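Local coordinates for chitooligosaccharidolytic beta-N-acetylglucosaminidase (Ostrinia furnacalis, PDB 3OZP), which removes single beta-linked N-acetylglucosamine units from the non-reducing ends of chitooligosaccharides, preferring short chains and requiring the 2-acetamido group of the substrate, at residues T220-I225 / L273-A278; F340-D345 / L397-W402. All blocks are in the same frame, centred on the assembly; numbering follows the deposited sequence.

Contact 1: T220-I225 / L273-A278; sequences TFHWHI and LPEFDA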
ATOM      1  N   THR A 220      21.681  -6.130  -2.436  1.00 18.64           N
ATOM      2  CA  THR A 220      21.454  -6.598  -3.803  1.00 18.95           C
ATOM      3  C   THR A 220      20.064  -6.256  -4.315  1.00 19.15           C
ATOM      4  O   THR A 220      19.042  -6.661  -3.756  1.00 18.98           O
ATOM      5  CB  THR A 220      21.723  -8.118  -3.974  1.00 19.08           C
ATOM      6  OG1 THR A 220      23.037  -8.433  -3.489  1.00 19.42           O
ATOM      7  CG2 THR A 220      21.635  -8.510  -5.452  1.00 18.67           C
ATOM      8  N   PHE A 221      20.048  -5.495  -5.394  1.00 19.06           N
ATOM      9  CA  PHE A 221      18.822  -5.185  -6.075  1.00 19.36           C
ATOM     10  C   PHE A 221      18.811  -5.966  -7.383  1.00 18.71           C
ATOM     11  O   PHE A 221      19.600  -5.698  -8.291  1.00 18.56           O
ATOM     12  CB  PHE A 221      18.736  -3.684  -6.299  1.00 19.79           C
ATOM     13  CG  PHE A 221      17.424  -3.229  -6.822  1.00 22.54           C
ATOM     14  CD1 PHE A 221      17.372  -2.265  -7.812  1.00 24.51           C
ATOM     15  CD2 PHE A 221      16.237  -3.745  -6.310  1.00 24.52           C
ATOM     16  CE1 PHE A 221      16.170  -1.829  -8.303  1.00 27.26           C
ATOM     17  CE2 PHE A 221      15.026  -3.320  -6.786  1.00 27.65           C
ATOM     18  CZ  PHE A 221      14.984  -2.351  -7.793  1.00 28.34           C
ATOM     19  N   HIS A 222      17.927  -6.954  -7.433  1.00 18.21           N
ATOM     20  CA  HIS A 222      17.774  -7.859  -8.564  1.00 18.17           C
ATOM     21  C   HIS A 222      16.671  -7.275  -9.438  1.00 17.86           C
ATOM     22  O   HIS A 222      15.491  -7.305  -9.088  1.00 17.77           O
ATOM     23  CB  HIS A 222      17.461  -9.269  -8.027  1.00 18.06           C
ATOM     24  CG  HIS A 222      17.023 -10.273  -9.053  1.00 18.76           C
ATOM     25  ND1 HIS A 222      16.926 -10.001 -10.401  1.00 19.91           N
ATOM     26  CD2 HIS A 222      16.676 -11.575  -8.912  1.00 18.86           C
ATOM     27  CE1 HIS A 222      16.516 -11.081 -11.040  1.00 18.35           C
ATOM     28  NE2 HIS A 222      16.354 -12.050 -10.160  1.00 20.86           N
ATOM     29  N   TRP A 223      17.090  -6.715 -10.567  1.00 17.34           N
ATOM     30  CA  TRP A 223      16.200  -5.974 -11.456  1.00 16.80           C
ATOM     31  C   TRP A 223      15.706  -6.890 -12.572  1.00 16.57           C
ATOM     32  O   TRP A 223      16.409  -7.117 -13.562  1.00 16.70           O
ATOM     33  CB  TRP A 223      16.953  -4.765 -12.021  1.00 16.36           C
ATOM     34  CG  TRP A 223      16.101  -3.689 -12.642  1.00 16.17           C
ATOM     35  CD1 TRP A 223      14.837  -3.819 -13.147  1.00 15.38           C
ATOM     36  CD2 TRP A 223      16.486  -2.329 -12.877  1.00 16.36           C
ATOM     37  NE1 TRP A 223      14.403  -2.617 -13.653  1.00 14.86           N
ATOM     38  CE2 TRP A 223      15.393  -1.686 -13.503  1.00 15.28           C
ATOM     39  CE3 TRP A 223      17.642  -1.586 -12.599  1.00 15.73           C
ATOM     40  CZ2 TRP A 223      15.425  -0.338 -13.869  1.00 16.13           C
ATOM     41  CZ3 TRP A 223      17.673  -0.243 -12.959  1.00 16.99           C
ATOM     42  CH2 TRP A 223      16.568   0.366 -13.586  1.00 16.21           C
ATOM     43  N   HIS A 224      14.501  -7.429 -12.385  1.00 16.64           N
ATOM     44  CA  HIS A 224      13.853  -8.273 -13.379  1.00 16.94           C
ATOM     45  C   HIS A 224      13.205  -7.332 -14.389  1.00 17.03           C
ATOM     46  O   HIS A 224      12.026  -6.977 -14.278  1.00 17.02           O
ATOM     47  CB  HIS A 224      12.821  -9.182 -12.707  1.00 16.85           C
ATOM     48  CG  HIS A 224      12.151 -10.143 -13.639  1.00 16.91           C
ATOM     49  ND1 HIS A 224      12.604 -11.432 -13.832  1.00 17.09           N
ATOM     50  CD2 HIS A 224      11.042 -10.015 -14.404  1.00 16.89           C
ATOM     51  CE1 HIS A 224      11.808 -12.051 -14.689  1.00 17.27           C
ATOM     52  NE2 HIS A 224      10.852 -11.213 -15.050  1.00 17.08           N
ATOM     53  N   ILE A 225      14.005  -6.930 -15.370  1.00 17.15           N
ATOM     54  CA  ILE A 225      13.700  -5.769 -16.210  1.00 17.39           C
ATOM     55  C   ILE A 225      12.818  -6.071 -17.433  1.00 18.05           C
ATOM     56  O   ILE A 225      12.108  -5.184 -17.910  1.00 18.65           O
ATOM     57  CB  ILE A 225      15.008  -4.997 -16.580  1.00 17.30           C
ATOM     58  CG1 ILE A 225      14.704  -3.596 -17.125  1.00 17.23           C
ATOM     59  CG2 ILE A 225      15.923  -5.826 -17.509  1.00 16.66           C
ATOM     60  CD1 ILE A 225      15.891  -2.632 -17.043  1.00 16.53           C
ATOM     61  N   LEU A 273      21.791  -5.850  -9.927  1.00 18.87           N
ATOM     62  CA  LEU A 273      21.984  -7.083 -10.678  1.00 18.90           C
ATOM     63  C   LEU A 273      20.849  -7.273 -11.695  1.00 18.79           C
ATOM     64  O   LEU A 273      19.701  -7.500 -11.310  1.00 18.89           O
ATOM     65  CB  LEU A 273      22.032  -8.263  -9.694  1.00 19.12           C
ATOM     66  CG  LEU A 273      22.644  -9.615 -10.070  1.00 19.86           C
ATOM     67  CD1 LEU A 273      22.713 -10.520  -8.833  1.00 20.18           C
ATOM     68  CD2 LEU A 273      21.889 -10.315 -11.197  1.00 19.73           C
ATOM     69  N   PRO A 274      21.169  -7.175 -13.002  1.00 18.75           N
ATOM     70  CA  PRO A 274      20.130  -7.292 -14.028  1.00 18.63           C
ATOM     71  C   PRO A 274      19.763  -8.738 -14.332  1.00 18.70           C
ATOM     72  O   PRO A 274      20.626  -9.624 -14.277  1.00 18.93           O
ATOM     73  CB  PRO A 274      20.788  -6.661 -15.258  1.00 18.47           C
ATOM     74  CG  PRO A 274      22.249  -6.960 -15.084  1.00 18.46           C
ATOM     75  CD  PRO A 274      22.493  -6.888 -13.588  1.00 18.58           C
ATOM     76  N   GLU A 275      18.491  -8.967 -14.643  1.00 18.44           N
ATOM     77  CA  GLU A 275      18.043 -10.238 -15.192  1.00 18.57           C
ATOM     78  C   GLU A 275      17.469 -10.054 -16.589  1.00 19.00           C
ATOM     79  O   GLU A 275      16.591  -9.206 -16.805  1.00 18.71           O
ATOM     80  CB  GLU A 275      16.983 -10.902 -14.306  1.00 18.23           C
ATOM     81  CG  GLU A 275      16.495 -12.253 -14.848  1.00 18.12           C
ATOM     82  CD  GLU A 275      15.330 -12.846 -14.073  1.00 18.30           C
ATOM     83  OE1 GLU A 275      14.982 -12.319 -12.996  1.00 18.20           O
ATOM     84  OE2 GLU A 275      14.744 -13.843 -14.548  1.00 17.52           O
ATOM     85  N   PHE A 276      17.970 -10.844 -17.537  1.00 19.07           N
ATOM     86  CA  PHE A 276      17.246 -11.041 -18.779  1.00 19.35           C
ATOM     87  C   PHE A 276      16.700 -12.460 -18.800  1.00 19.31           C
ATOM     88  O   PHE A 276      17.429 -13.415 -19.065  1.00 19.55           O
ATOM     89  CB  PHE A 276      18.090 -10.761 -20.029  1.00 19.50           C
ATOM     90  CG  PHE A 276      17.293 -10.859 -21.298  1.00 20.03           C
ATOM     91  CD1 PHE A 276      16.501  -9.789 -21.716  1.00 20.40           C
ATOM     92  CD2 PHE A 276      17.293 -12.031 -22.049  1.00 20.36           C
ATOM     93  CE1 PHE A 276      15.728  -9.882 -22.868  1.00 20.20           C
ATOM     94  CE2 PHE A 276      16.524 -12.135 -23.210  1.00 20.48           C
ATOM     95  CZ  PHE A 276      15.739 -11.057 -23.617  1.00 20.64           C
ATOM     96  N   ASP A 277      15.411 -12.580 -18.507  1.00 19.23           N
ATOM     97  CA  ASP A 277      14.754 -13.874 -18.433  1.00 19.24           C
ATOM     98  C   ASP A 277      14.611 -14.502 -19.825  1.00 19.41           C
ATOM     99  O   ASP A 277      14.047 -13.892 -20.739  1.00 19.34           O
ATOM    100  CB  ASP A 277      13.390 -13.714 -17.768  1.00 19.16           C
ATOM    101  CG  ASP A 277      12.839 -15.015 -17.241  1.00 19.34           C
ATOM    102  OD1 ASP A 277      11.882 -14.960 -16.446  1.00 18.36           O
ATOM    103  OD2 ASP A 277      13.363 -16.089 -17.607  1.00 20.44           O
ATOM    104  N   ALA A 278      15.144 -15.715 -19.975  1.00 19.22           N
ATOM    105  CA  ALA A 278      15.090 -16.457 -21.238  1.00 19.38           C
ATOM    106  C   ALA A 278      15.160 -17.964 -20.965  1.00 19.46           C
ATOM    107  O   ALA A 278      15.759 -18.372 -19.968  1.00 19.28           O
ATOM    108  CB  ALA A 278      16.236 -16.029 -22.147  1.00 19.15           C
TER
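In the (beta/alpha)8 barrel of this family 20 glycoside hydrolase, the second and third strands run parallel side by side, and H222 and W223 of 220-225 are in register with L273 and P274 of 273-278. Three backbone bonds join them: L273 N to F221 O at 2.7 Å, W223 N to L273 O at 2.8 Å, and E275 N to W223 O at 3.0 Å. H222, H224, L273 and E275 lie on the same face of the sheet, toward the barrel interior, and there H224 and E275 meet through their side chains. The chain of E275 is fully extended, with CG anti to the backbone N (chi1 -180°), and this carries its carboxylate past H222 to H224. H224 ND1 donates a nearly straight bond to E275 OE1 at 2.7 Å, although crowding leaves the exact place of that oxygen less sure. The oxygen lies near the plane of the imidazole, at its edge, while the carboxylate itself is turned 78° from the ring. D277 OD1 approaches the same rim, 3.4 Å from H224 CE1. E275 OE2 is probably hydrogen-bonded to W402 NE1, and H224 NE2 is bonded to D227 OD2, a carboxylate inferred to belong to the charge relay. Bonded at both nitrogens, the H224 ring is probably held against rotation, consistent with E275 steadying from behind a histidine that helps to place D227.

Contact 2: F340-D345 / L397-W402; sequences FHMGGD and LPLILW. With OAN (O-(2-acetamido-2-deoxy D-glucopyranosylidene) amino-N-phenylcarbamate), chain B.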
ATOM      1  N   PHE A 340      25.300 -12.301 -13.254  1.00 21.01           N
ATOM      2  CA  PHE A 340      24.233 -12.083 -14.225  1.00 20.74           C
ATOM      3  C   PHE A 340      23.145 -13.136 -14.042  1.00 20.60           C
ATOM      4  O   PHE A 340      23.439 -14.329 -13.917  1.00 20.70           O
ATOM      5  CB  PHE A 340      24.805 -12.116 -15.647  1.00 20.54           C
ATOM      6  CG  PHE A 340      23.823 -11.723 -16.722  1.00 21.18           C
ATOM      7  CD1 PHE A 340      23.709 -12.489 -17.879  1.00 20.67           C
ATOM      8  CD2 PHE A 340      23.030 -10.583 -16.592  1.00 20.83           C
ATOM      9  CE1 PHE A 340      22.816 -12.134 -18.888  1.00 21.40           C
ATOM     10  CE2 PHE A 340      22.133 -10.222 -17.597  1.00 21.87           C
ATOM     11  CZ  PHE A 340      22.027 -10.998 -18.746  1.00 21.14           C
ATOM     12  N   HIS A 341      21.893 -12.688 -14.004  1.00 19.88           N
ATOM     13  CA  HIS A 341      20.753 -13.588 -13.873  1.00 19.72           C
ATOM     14  C   HIS A 341      20.177 -13.826 -15.267  1.00 20.14           C
ATOM     15  O   HIS A 341      19.867 -12.870 -15.995  1.00 19.98           O
ATOM     16  CB  HIS A 341      19.706 -12.974 -12.938  1.00 19.29           C
ATOM     17  CG  HIS A 341      18.734 -13.961 -12.361  1.00 18.72           C
ATOM     18  ND1 HIS A 341      17.979 -14.815 -13.136  1.00 18.39           N
ATOM     19  CD2 HIS A 341      18.367 -14.198 -11.078  1.00 18.15           C
ATOM     20  CE1 HIS A 341      17.209 -15.552 -12.356  1.00 17.80           C
ATOM     21  NE2 HIS A 341      17.421 -15.192 -11.102  1.00 18.11           N
ATOM     22  N   MET A 342      20.036 -15.095 -15.637  1.00 20.37           N
ATOM     23  CA  MET A 342      19.560 -15.461 -16.974  1.00 20.77           C
ATOM     24  C   MET A 342      18.178 -16.115 -16.965  1.00 20.86           C
ATOM     25  O   MET A 342      17.722 -16.643 -17.979  1.00 21.02           O
ATOM     26  CB  MET A 342      20.596 -16.331 -17.695  1.00 20.70           C
ATOM     27  CG  MET A 342      21.929 -15.621 -17.884  1.00 21.04           C
ATOM     28  SD  MET A 342      23.118 -16.487 -18.928  1.00 22.27           S
ATOM     29  CE  MET A 342      22.420 -16.219 -20.555  1.00 21.94           C
ATOM     30  N   GLY A 343      17.511 -16.058 -15.816  1.00 21.35           N
ATOM     31  CA  GLY A 343      16.134 -16.516 -15.690  1.00 21.77           C
ATOM     32  C   GLY A 343      15.970 -18.021 -15.749  1.00 22.31           C
ATOM     33  O   GLY A 343      16.322 -18.733 -14.805  1.00 22.28           O
ATOM     34  N   GLY A 344      15.414 -18.499 -16.859  1.00 22.75           N
ATOM     35  CA  GLY A 344      15.186 -19.925 -17.074  1.00 23.40           C
ATOM     36  C   GLY A 344      14.062 -20.523 -16.252  1.00 24.02           C
ATOM     37  O   GLY A 344      14.079 -21.718 -15.948  1.00 24.10           O
ATOM     38  N   ASP A 345      13.084 -19.705 -15.874  1.00 24.39           N
ATOM     39  CA  ASP A 345      11.903 -20.240 -15.206  1.00 25.11           C
ATOM     40  C   ASP A 345      10.836 -20.646 -16.215  1.00 25.91           C
ATOM     41  O   ASP A 345      10.634 -19.965 -17.222  1.00 26.14           O
ATOM     42  CB  ASP A 345      11.327 -19.260 -14.167  1.00 24.86           C
ATOM     43  CG  ASP A 345      10.968 -17.898 -14.759  1.00 24.61           C
ATOM     44  OD1 ASP A 345      11.691 -17.421 -15.654  1.00 24.28           O
ATOM     45  OD2 ASP A 345       9.972 -17.293 -14.313  1.00 24.14           O
ATOM     46  N   LEU A 397      31.644 -15.062 -15.561  1.00 27.66           N
ATOM     47  CA  LEU A 397      31.100 -14.565 -14.306  1.00 26.38           C
ATOM     48  C   LEU A 397      29.973 -15.496 -13.880  1.00 25.55           C
ATOM     49  O   LEU A 397      29.380 -16.162 -14.730  1.00 25.41           O
ATOM     50  CB  LEU A 397      30.628 -13.106 -14.444  1.00 26.26           C
ATOM     51  CG  LEU A 397      29.274 -12.744 -15.075  1.00 25.61           C
ATOM     52  CD1 LEU A 397      28.993 -11.256 -14.867  1.00 24.82           C
ATOM     53  CD2 LEU A 397      29.194 -13.111 -16.557  1.00 23.96           C
ATOM     54  N   PRO A 398      29.690 -15.575 -12.565  1.00 24.80           N
ATOM     55  CA  PRO A 398      28.628 -16.463 -12.109  1.00 24.25           C
ATOM     56  C   PRO A 398      27.286 -16.117 -12.749  1.00 23.76           C
ATOM     57  O   PRO A 398      26.950 -14.936 -12.892  1.00 23.65           O
ATOM     58  CB  PRO A 398      28.575 -16.201 -10.599  1.00 24.51           C
ATOM     59  CG  PRO A 398      29.910 -15.674 -10.253  1.00 24.50           C
ATOM     60  CD  PRO A 398      30.355 -14.890 -11.442  1.00 24.74           C
ATOM     61  N   LEU A 399      26.540 -17.144 -13.136  1.00 23.06           N
ATOM     62  CA  LEU A 399      25.220 -16.961 -13.724  1.00 22.74           C
ATOM     63  C   LEU A 399      24.162 -17.560 -12.813  1.00 22.64           C
ATOM     64  O   LEU A 399      24.416 -18.564 -12.138  1.00 22.50           O
ATOM     65  CB  LEU A 399      25.149 -17.598 -15.119  1.00 22.51           C
ATOM     66  CG  LEU A 399      26.201 -17.149 -16.141  1.00 22.38           C
ATOM     67  CD1 LEU A 399      26.163 -18.025 -17.391  1.00 21.35           C
ATOM     68  CD2 LEU A 399      26.062 -15.665 -16.501  1.00 22.25           C
ATOM     69  N   ILE A 400      22.990 -16.928 -12.780  1.00 22.14           N
ATOM     70  CA  ILE A 400      21.872 -17.415 -11.982  1.00 21.79           C
ATOM     71  C   ILE A 400      20.732 -17.906 -12.867  1.00 21.94           C
ATOM     72  O   ILE A 400      20.385 -17.274 -13.877  1.00 21.85           O
ATOM     73  CB  ILE A 400      21.323 -16.338 -11.001  1.00 21.90           C
ATOM     74  CG1 ILE A 400      22.459 -15.656 -10.229  1.00 21.85           C
ATOM     75  CG2 ILE A 400      20.306 -16.954 -10.034  1.00 21.66           C
ATOM     76  CD1 ILE A 400      22.024 -14.444  -9.395  1.00 21.90           C
ATOM     77  N   LEU A 401      20.163 -19.037 -12.467  1.00 21.68           N
ATOM     78  CA  LEU A 401      18.946 -19.581 -13.043  1.00 21.99           C
ATOM     79  C   LEU A 401      17.952 -19.885 -11.926  1.00 22.13           C
ATOM     80  O   LEU A 401      18.358 -20.239 -10.817  1.00 21.99           O
ATOM     81  CB  LEU A 401      19.264 -20.864 -13.811  1.00 21.85           C
ATOM     82  CG  LEU A 401      19.344 -20.930 -15.344  1.00 22.84           C
ATOM     83  CD1 LEU A 401      19.776 -19.654 -16.049  1.00 21.64           C
ATOM     84  CD2 LEU A 401      20.183 -22.141 -15.786  1.00 21.83           C
ATOM     85  N   TRP A 402      16.656 -19.738 -12.218  1.00 22.22           N
ATOM     86  CA  TRP A 402      15.594 -20.151 -11.303  1.00 22.55           C
ATOM     87  C   TRP A 402      15.526 -21.674 -11.243  1.00 23.10           C
ATOM     88  O   TRP A 402      15.908 -22.349 -12.208  1.00 23.36           O
ATOM     89  CB  TRP A 402      14.233 -19.634 -11.782  1.00 22.34           C
ATOM     90  CG  TRP A 402      14.100 -18.144 -11.800  1.00 21.67           C
ATOM     91  CD1 TRP A 402      14.158 -17.333 -12.892  1.00 21.51           C
ATOM     92  CD2 TRP A 402      13.876 -17.288 -10.676  1.00 21.08           C
ATOM     93  NE1 TRP A 402      13.981 -16.023 -12.520  1.00 21.67           N
ATOM     94  CE2 TRP A 402      13.811 -15.967 -11.163  1.00 20.76           C
ATOM     95  CE3 TRP A 402      13.723 -17.512  -9.300  1.00 20.92           C
ATOM     96  CZ2 TRP A 402      13.610 -14.870 -10.327  1.00 21.06           C
ATOM     97  CZ3 TRP A 402      13.508 -16.425  -8.470  1.00 21.07           C
ATOM     98  CH2 TRP A 402      13.462 -15.117  -8.985  1.00 21.16           C
TER
HETATM   99  CAH OAN B   1      10.203 -17.852 -10.849  1.00 20.90           C
HETATM  100  CAG OAN B   1       8.773 -17.318 -10.785  1.00 21.67           C
HETATM  101  OAN OAN B   1       8.291 -16.963  -9.710  1.00 20.94           O
HETATM  102  NAI OAN B   1       8.118 -17.296 -11.967  1.00 22.52           N
HETATM  103  CAB OAN B   1       6.738 -16.787 -12.145  1.00 23.28           C
HETATM  104  CAC OAN B   1       6.822 -15.241 -12.170  1.00 22.00           C
HETATM  105  OAJ OAN B   1       7.036 -14.794 -13.510  1.00 20.80           O
HETATM  106  CAD OAN B   1       5.560 -14.628 -11.608  1.00 21.30           C
HETATM  107  OAK OAN B   1       5.648 -13.200 -11.669  1.00 19.10           O
HETATM  108  CAE OAN B   1       5.459 -15.106 -10.177  1.00 21.97           C
HETATM  109  CAF OAN B   1       4.260 -14.470  -9.480  1.00 21.83           C
HETATM  110  OAM OAN B   1       4.192 -14.918  -8.124  1.00 22.57           O
HETATM  111  OAL OAN B   1       5.290 -16.545 -10.170  1.00 23.34           O
HETATM  112  CAA OAN B   1       5.852 -17.323 -11.163  1.00 25.67           C
HETATM  113  NAY OAN B   1       5.580 -18.626 -11.232  1.00 28.93           N
HETATM  114  OAQ OAN B   1       4.693 -19.169 -10.175  1.00 34.83           O
HETATM  115  CAP OAN B   1       3.621 -19.905 -10.594  1.00 38.02           C
HETATM  116  OAR OAN B   1       3.760 -20.814 -11.416  1.00 39.65           O
HETATM  117  NAO OAN B   1       2.426 -19.626 -10.041  1.00 40.40           N
HETATM  118  CAS OAN B   1       1.300 -20.285 -10.339  1.00 42.04           C
HETATM  119  CAT OAN B   1       1.028 -21.524  -9.750  1.00 42.34           C
HETATM  120  CAU OAN B   1      -0.165 -22.189 -10.043  1.00 42.87           C
HETATM  121  CAV OAN B   1      -1.092 -21.609 -10.912  1.00 43.16           C
HETATM  122  CAW OAN B   1      -0.832 -20.366 -11.489  1.00 42.57           C
HETATM  123  CAX OAN B   1       0.361 -19.701 -11.196  1.00 42.35           C
HETATM  124  O   HOH W   1      16.215 -22.972 -14.880  1.00 20.65           O
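D345 and W402, lying side by side and pointing the same way, form part of the first shell around the acetamido group of the bound inhibitor. D345 OD2 accepts a hydrogen bond from the amide nitrogen NAI of OAN at 3.0 Å, while the acetamido methyl, CAH, sits over one face of the indole, 3.7 Å from W402 CD2. D345 CB touches W402 CD1, its CG set between backbone N and carbonyl carbon (chi1 57°), a torsion that turns the carboxylate to the sugar. Behind the indole, H341 meets the opposite face, H341 CE1 lying 3.3 Å from W402 NE1, whose own polar partner is E275, with the ring planes inclined at 49°. Over the imidazole face, I400 CG2 makes a CH-pi contact 3.8 Å from the H341 ring centroid; G343 N donates to H341 ND1 at 3.0 Å within the ring plane, and H341 NE2 is hydrogen-bonded to Q424 OE1, two bonds that probably fix the ring's rotation. With an alanine in place of this histidine, the G343 N-H and Q424 would probably lose their partner and the indole its backing. Further out, W402 N donates to G343 O at 2.8 Å, and a water bridges G344 O and W402 O, tying the backbone at G343 and G344 to the neighbouring strand. Parallel pairing joins F340 N to P398 O, I400 N to F340 O and M342 N to I400 O, with M342 SD packed 3.7 Å from L399 CD1. As in other family 20 enzymes, where the substrate's acetamido oxygen is the nucleophile, carboxylate and indole probably orient that group for attack.

Both contacts are buried in the same parallel barrel and pair consecutive strands, but they share none: contact 1 joins the second and third, contact 2 the fourth and fifth. The seam between them is the pairing of 271-278 with 340-343. Across it the rings of H222 and H341 stack, and the carboxylates of D277 and D345 come close, their OD1 atoms 2.6 Å apart. Their chemistry differs with their place. Contact 1 is a second-shell network of histidine and carboxylate that leads toward D227, whereas contact 2 adds aromatic and aliphatic packing to its polar bonds and itself meets the inhibitor. E275 of contact 1 reaches contact 2 through the probable hydrogen bond from W402 NE1 to its OE2.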